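Side-chain contacts in aspartate aminotransferase, cytoplasmic (Schizosaccharomyces pombe 972h-, PDB 6JPK), which catalyses the pyridoxal 5'-phosphate-dependent transfer of the amino group of L-aspartate to 2-oxoglutarate, giving oxaloacetate and L-glutamate: residues T80-A83 and A84-L87; N91-L94 and L95-R99; I384-A387 and G388-N391. The protein carries 1 engineered substitution. All coordinates share one frame; numbering follows the deposited sequence.

Interaction 1 (T80-A83 and A84-L87)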
# COMPACT_ATOMS: atom_id res chain seq x y z
N THR A 80 -4.08 11.95 -9.76
CA THR A 80 -5.40 11.34 -9.88
C THR A 80 -6.20 11.99 -11.00
O THR A 80 -6.93 11.31 -11.73
CB THR A 80 -6.18 11.41 -8.56
OG1 THR A 80 -6.37 12.78 -8.19
CG2 THR A 80 -5.46 10.64 -7.43
N LYS A 81 -6.06 13.31 -11.18
CA LYS A 81 -6.78 13.95 -12.27
C LYS A 81 -6.27 13.48 -13.62
O LYS A 81 -7.05 13.14 -14.51
CB LYS A 81 -6.69 15.48 -12.15
CG LYS A 81 -7.57 16.22 -13.19
CD LYS A 81 -7.37 17.73 -13.10
CE LYS A 81 -8.21 18.48 -14.13
NZ LYS A 81 -7.79 19.91 -14.22
N ALA A 82 -4.94 13.46 -13.81
CA ALA A 82 -4.36 13.04 -15.08
C ALA A 82 -4.63 11.57 -15.38
O ALA A 82 -4.81 11.18 -16.54
CB ALA A 82 -2.85 13.30 -15.08
N ALA A 83 -4.63 10.72 -14.34
CA ALA A 83 -4.90 9.30 -14.55
C ALA A 83 -6.31 9.08 -15.10
O ALA A 83 -6.52 8.23 -15.98
CB ALA A 83 -4.72 8.53 -13.24
N ALA A 84 -7.28 9.84 -14.59
CA ALA A 84 -8.64 9.78 -15.11
C ALA A 84 -8.72 10.34 -16.53
O ALA A 84 -9.44 9.80 -17.38
CB ALA A 84 -9.59 10.55 -14.19
N GLU A 85 -8.01 11.44 -16.79
CA GLU A 85 -8.08 12.04 -18.12
C GLU A 85 -7.59 11.08 -19.20
O GLU A 85 -8.18 11.00 -20.28
CB GLU A 85 -7.29 13.36 -18.15
CG GLU A 85 -7.97 14.46 -17.35
CD GLU A 85 -7.16 15.75 -17.25
OE1 GLU A 85 -7.79 16.84 -17.23
OE2 GLU A 85 -5.91 15.69 -17.18
N VAL A 86 -6.51 10.34 -18.93
CA VAL A 86 -5.96 9.49 -19.99
C VAL A 86 -6.89 8.30 -20.26
O VAL A 86 -6.91 7.78 -21.39
CB VAL A 86 -4.52 9.04 -19.65
CG1 VAL A 86 -4.50 8.03 -18.51
CG2 VAL A 86 -3.81 8.46 -20.91
N LEU A 87 -7.70 7.88 -19.27
CA LEU A 87 -8.71 6.84 -19.49
C LEU A 87 -9.85 7.32 -20.37
O LEU A 87 -10.42 6.54 -21.13
CB LEU A 87 -9.30 6.37 -18.16
CG LEU A 87 -8.43 5.55 -17.21
CD1 LEU A 87 -9.20 5.26 -15.92
CD2 LEU A 87 -7.97 4.27 -17.89

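Interaction 2 (N91-L94 and L95-R99)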
# COMPACT_ATOMS: atom_id res chain seq x y z
N ASN A 91 -14.11 11.50 -23.46
CA ASN A 91 -15.21 11.94 -22.60
C ASN A 91 -14.72 12.89 -21.50
O ASN A 91 -14.88 12.62 -20.31
CB ASN A 91 -15.91 10.73 -21.99
CG ASN A 91 -16.78 10.00 -22.99
OD1 ASN A 91 -17.76 10.54 -23.45
ND2 ASN A 91 -16.42 8.75 -23.31
N PRO A 92 -14.13 14.03 -21.88
CA PRO A 92 -13.61 14.96 -20.86
C PRO A 92 -14.69 15.54 -19.95
O PRO A 92 -14.36 16.03 -18.87
CB PRO A 92 -12.93 16.06 -21.69
CG PRO A 92 -13.65 16.03 -23.02
CD PRO A 92 -13.97 14.57 -23.25
N HIS A 93 -15.97 15.49 -20.36
CA HIS A 93 -17.04 16.04 -19.53
C HIS A 93 -17.19 15.30 -18.21
O HIS A 93 -17.72 15.88 -17.25
CB HIS A 93 -18.37 16.00 -20.28
CG HIS A 93 -18.93 14.62 -20.44
ND1 HIS A 93 -18.47 13.74 -21.40
CD2 HIS A 93 -19.88 13.95 -19.74
CE1 HIS A 93 -19.12 12.60 -21.29
NE2 HIS A 93 -19.98 12.70 -20.29
N LEU A 94 -16.75 14.04 -18.12
CA LEU A 94 -16.83 13.32 -16.85
C LEU A 94 -15.97 14.00 -15.79
O LEU A 94 -16.37 14.09 -14.62
CB LEU A 94 -16.40 11.86 -17.01
CG LEU A 94 -17.21 11.00 -17.97
CD1 LEU A 94 -16.49 9.66 -18.20
CD2 LEU A 94 -18.64 10.80 -17.48
N LEU A 95 -14.80 14.51 -16.19
CA LEU A 95 -13.94 15.23 -15.26
C LEU A 95 -14.46 16.63 -14.97
O LEU A 95 -14.58 17.03 -13.80
CB LEU A 95 -12.52 15.32 -15.82
CG LEU A 95 -11.57 14.12 -15.74
CD1 LEU A 95 -11.36 13.74 -14.28
CD2 LEU A 95 -12.09 12.95 -16.56
N SER A 96 -14.77 17.40 -16.02
CA SER A 96 -15.11 18.80 -15.81
C SER A 96 -16.45 18.95 -15.08
O SER A 96 -16.64 19.93 -14.36
CB SER A 96 -15.12 19.56 -17.15
OG SER A 96 -16.08 19.05 -18.05
N GLU A 97 -17.36 17.99 -15.23
CA GLU A 97 -18.56 17.98 -14.41
C GLU A 97 -18.32 17.45 -13.00
O GLU A 97 -19.27 17.36 -12.22
CB GLU A 97 -19.66 17.15 -15.08
CG GLU A 97 -20.19 17.74 -16.39
CD GLU A 97 -21.18 16.81 -17.10
OE1 GLU A 97 -21.81 15.97 -16.41
OE2 GLU A 97 -21.34 16.93 -18.33
N ASP A 98 -17.09 17.06 -12.66
CA ASP A 98 -16.76 16.59 -11.31
C ASP A 98 -17.51 15.30 -10.97
O ASP A 98 -18.02 15.13 -9.85
CB ASP A 98 -17.06 17.69 -10.27
CG ASP A 98 -16.42 17.41 -8.91
OD1 ASP A 98 -15.28 16.92 -8.87
OD2 ASP A 98 -17.07 17.71 -7.88
N ARG A 99 -17.59 14.39 -11.93
CA ARG A 99 -18.32 13.14 -11.74
C ARG A 99 -17.42 11.93 -11.45
O ARG A 99 -17.95 10.83 -11.24
CB ARG A 99 -19.19 12.85 -12.97
CG ARG A 99 -20.48 13.66 -13.02
CD ARG A 99 -21.15 13.55 -14.40
NE ARG A 99 -21.43 12.16 -14.75
CZ ARG A 99 -21.90 11.77 -15.93
NH1 ARG A 99 -22.15 12.68 -16.88
NH2 ARG A 99 -22.13 10.48 -16.15
O HOH W 1 -22.04 11.07 -19.60

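Interaction 3 (I384-A387 and G388-N391)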
# COMPACT_ATOMS: atom_id res chain seq x y z
N ILE A 384 1.72 -18.57 -21.41
CA ILE A 384 3.09 -18.07 -21.46
C ILE A 384 3.10 -16.55 -21.39
O ILE A 384 2.14 -15.87 -21.78
CB ILE A 384 3.86 -18.53 -22.72
CG1 ILE A 384 3.19 -18.01 -23.99
CG2 ILE A 384 3.98 -20.07 -22.73
CD1 ILE A 384 4.07 -18.19 -25.24
N SER A 385 4.20 -16.03 -20.90
CA SER A 385 4.47 -14.60 -21.01
C SER A 385 5.30 -14.35 -22.27
O SER A 385 6.40 -14.91 -22.42
CB SER A 385 5.21 -14.10 -19.78
OG SER A 385 5.70 -12.80 -20.01
N MET A 386 4.75 -13.54 -23.17
CA MET A 386 5.49 -13.23 -24.39
C MET A 386 6.75 -12.43 -24.10
O MET A 386 7.66 -12.40 -24.93
CB MET A 386 4.60 -12.45 -25.37
CG MET A 386 3.38 -13.21 -25.89
SD MET A 386 3.79 -14.70 -26.83
CE MET A 386 4.93 -14.03 -28.04
N ALA A 387 6.83 -11.78 -22.93
CA ALA A 387 8.00 -10.95 -22.63
C ALA A 387 9.26 -11.79 -22.48
O ALA A 387 10.37 -11.28 -22.70
CB ALA A 387 7.77 -10.13 -21.36
N GLY A 388 9.11 -13.07 -22.12
CA GLY A 388 10.27 -13.94 -22.00
C GLY A 388 10.88 -14.33 -23.33
O GLY A 388 12.03 -14.77 -23.37
N LEU A 389 10.12 -14.16 -24.42
CA LEU A 389 10.57 -14.51 -25.76
C LEU A 389 11.35 -13.35 -26.37
O LEU A 389 10.96 -12.18 -26.24
CB LEU A 389 9.39 -14.88 -26.65
CG LEU A 389 9.03 -16.36 -26.85
CD1 LEU A 389 8.90 -17.07 -25.54
CD2 LEU A 389 7.73 -16.47 -27.62
N ASN A 390 12.45 -13.68 -27.04
CA ASN A 390 13.23 -12.71 -27.79
C ASN A 390 13.98 -13.44 -28.90
O ASN A 390 13.84 -14.66 -29.08
CB ASN A 390 14.19 -11.94 -26.87
CG ASN A 390 15.14 -12.85 -26.11
OD1 ASN A 390 15.98 -13.52 -26.72
ND2 ASN A 390 15.02 -12.87 -24.78
N ASN A 391 14.79 -12.68 -29.63
CA ASN A 391 15.50 -13.22 -30.79
C ASN A 391 16.43 -14.38 -30.44
O ASN A 391 16.73 -15.21 -31.30
CB ASN A 391 16.32 -12.12 -31.47
CG ASN A 391 15.53 -11.40 -32.52
OD1 ASN A 391 15.03 -12.01 -33.46
ND2 ASN A 391 15.39 -10.08 -32.37
O HOH W 2 12.90 -11.20 -23.36

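Interaction 1 (T80-A83 and A84-L87)
Glu85 N donates to Lys81 O over 3.0 Å, the shortest of three backbone bonds that wind the last two turns of helix 77-87. Its i to i+4 companions run from Ala84 N to Thr80 O and from Val86 N to Ala82 O, so the alpha-helix is regular here; only at its end does the weak bond from Leu87 N reach back just three residues, to Ala84 O. In the large domain of the fold-type I aminotransferases, this helix lies against the central mixed sheet. Thr80 and Ala84 touch strand 100-106, Val86 and Leu87 meet strand 247-252, and Ala82 packs on helix 297-308.

The side of the helix carrying Lys81 and Glu85 is different in character. Both chains are extended, and they pass each other at an angle. With CG anti to the carbonyl carbon (chi1 -71°), the extended Glu85 side chain lies back along the preceding turn: its CG lies 3.3 Å from Lys81 O, and OE2 comes to 3.7 Å from Ala82 CA. The other carboxylate oxygen, OE1, meets the methylene CE of Lys81 at 3.5 Å. Lys81 NZ stays 4.3 Å from Glu85 OE1, beyond a salt bridge, so the opposite charges probably attract each other only at a distance, while the closest approach is that of the carboxylate oxygen to the methylene CE.

On the buried side, Ala83 O accepts a hydrogen bond from the amide NE2 of Gln251, which links the helix to the sheet. Aliphatic groups crowd round the same oxygen: Leu87 CG approaches to 3.5 Å, and Val86, whose chi1 of 71° sets CG1 between its backbone N and carbonyl carbon, brings that methyl to 3.2 Å from Ala83 O.

Interaction 2 (N91-L94 and L95-R99)
Leu94 CD2 sits over the centre of the Arg99 guanidinium, 3.7 Å from CZ, on the tightly packed side of a short helix that closes in a Schellman motif. Asp98 takes a positive phi of 64°; beside it, Arg99 N reaches back to Leu94 O at 3.0 Å, almost in line with the carbonyl, and Asp98 N to Leu95 O at 2.8 Å. A bend at chi3 (57°) turns the arginine back across the leucine methyl. Leu94 also packs on Phe88 and Val241, while Arg99 NE is bonded to Ala271 O and Asp98 forms a salt bridge with Lys277.

The other side is looser and more polar. Glu97 OE2 approaches His93 CD2 at 3.6 Å, near the plane of the ring, although ring and carboxylate planes are 51° apart. Glu97 OE1 lies in the guanidinium plane and takes a straight but long, weak bond from Arg99 NH1 (3.3 Å). A water in the plane of the His93 ring, 2.7 Å from NE2, accepts from the same Arg99 NH1.

NH1 thus serves both the carboxylate and the water, while NE is directed to the backbone. The carboxylate would tend to favour a protonated His93 and the guanidinium to oppose it, so the imidazole charge probably depends on the balance between them.

Interaction 3 (I384-A387 and G388-N391)
Gly388 N and Leu389 N both approach their acceptors, Ser385 O and Met386 O, from well above the carbonyl planes, 58° and 60° out of them and off the lone pairs. These successive i to i+3 bonds, 3.3 Å from Gly388 N to Ser385 O and 3.1 Å from Leu389 N to Met386 O, form the short 3-10 segment that follows strand 383-385. At its start Ser385 OG, anti to its own backbone N (chi1 168°), accepts from Ala387 N in an ST turn and is also bonded to Val37 O. This serine lies near Gly38 and Arg383, which by similarity bind L-aspartate.

The Met386 side chain is bent at chi2 and chi3, which brings CE to 3.7 Å from Leu389 CD2 in a purely apolar contact. A water bridges the two segments, donating to Ala387 O at 2.6 Å and accepting from Asn390 ND2.

Strand 383-385 pairs with strand 357-359 through Ile384 and Ser358. Met386 packs against helix 310-340, whose Arg326 bonds Leu389 O, and Asn393 holds Gly388 O and Asn390 N just before helix 394-407.

Interactions 1 and 2 are neighbours in chain and space: Leu95 of 91-99 packs on Ala84 and Glu85 of helix 77-87, bringing CD1 to 3.7 Å from Ala84 CB. Interaction 1 is largely buried against the large sheet, with small and aliphatic residues inside and charge on one flank; interaction 2 lies at the surface, where a salt bridge and a water supplement its helix cap. Interaction 3 is buried too, but far off, its centre about 30 Å from that of interaction 1 and 39 Å from that of interaction 2. Unlike them it joins a strand to a loop, combines backbone bonds with a methionine-leucine contact, and lies close to the predicted substrate site.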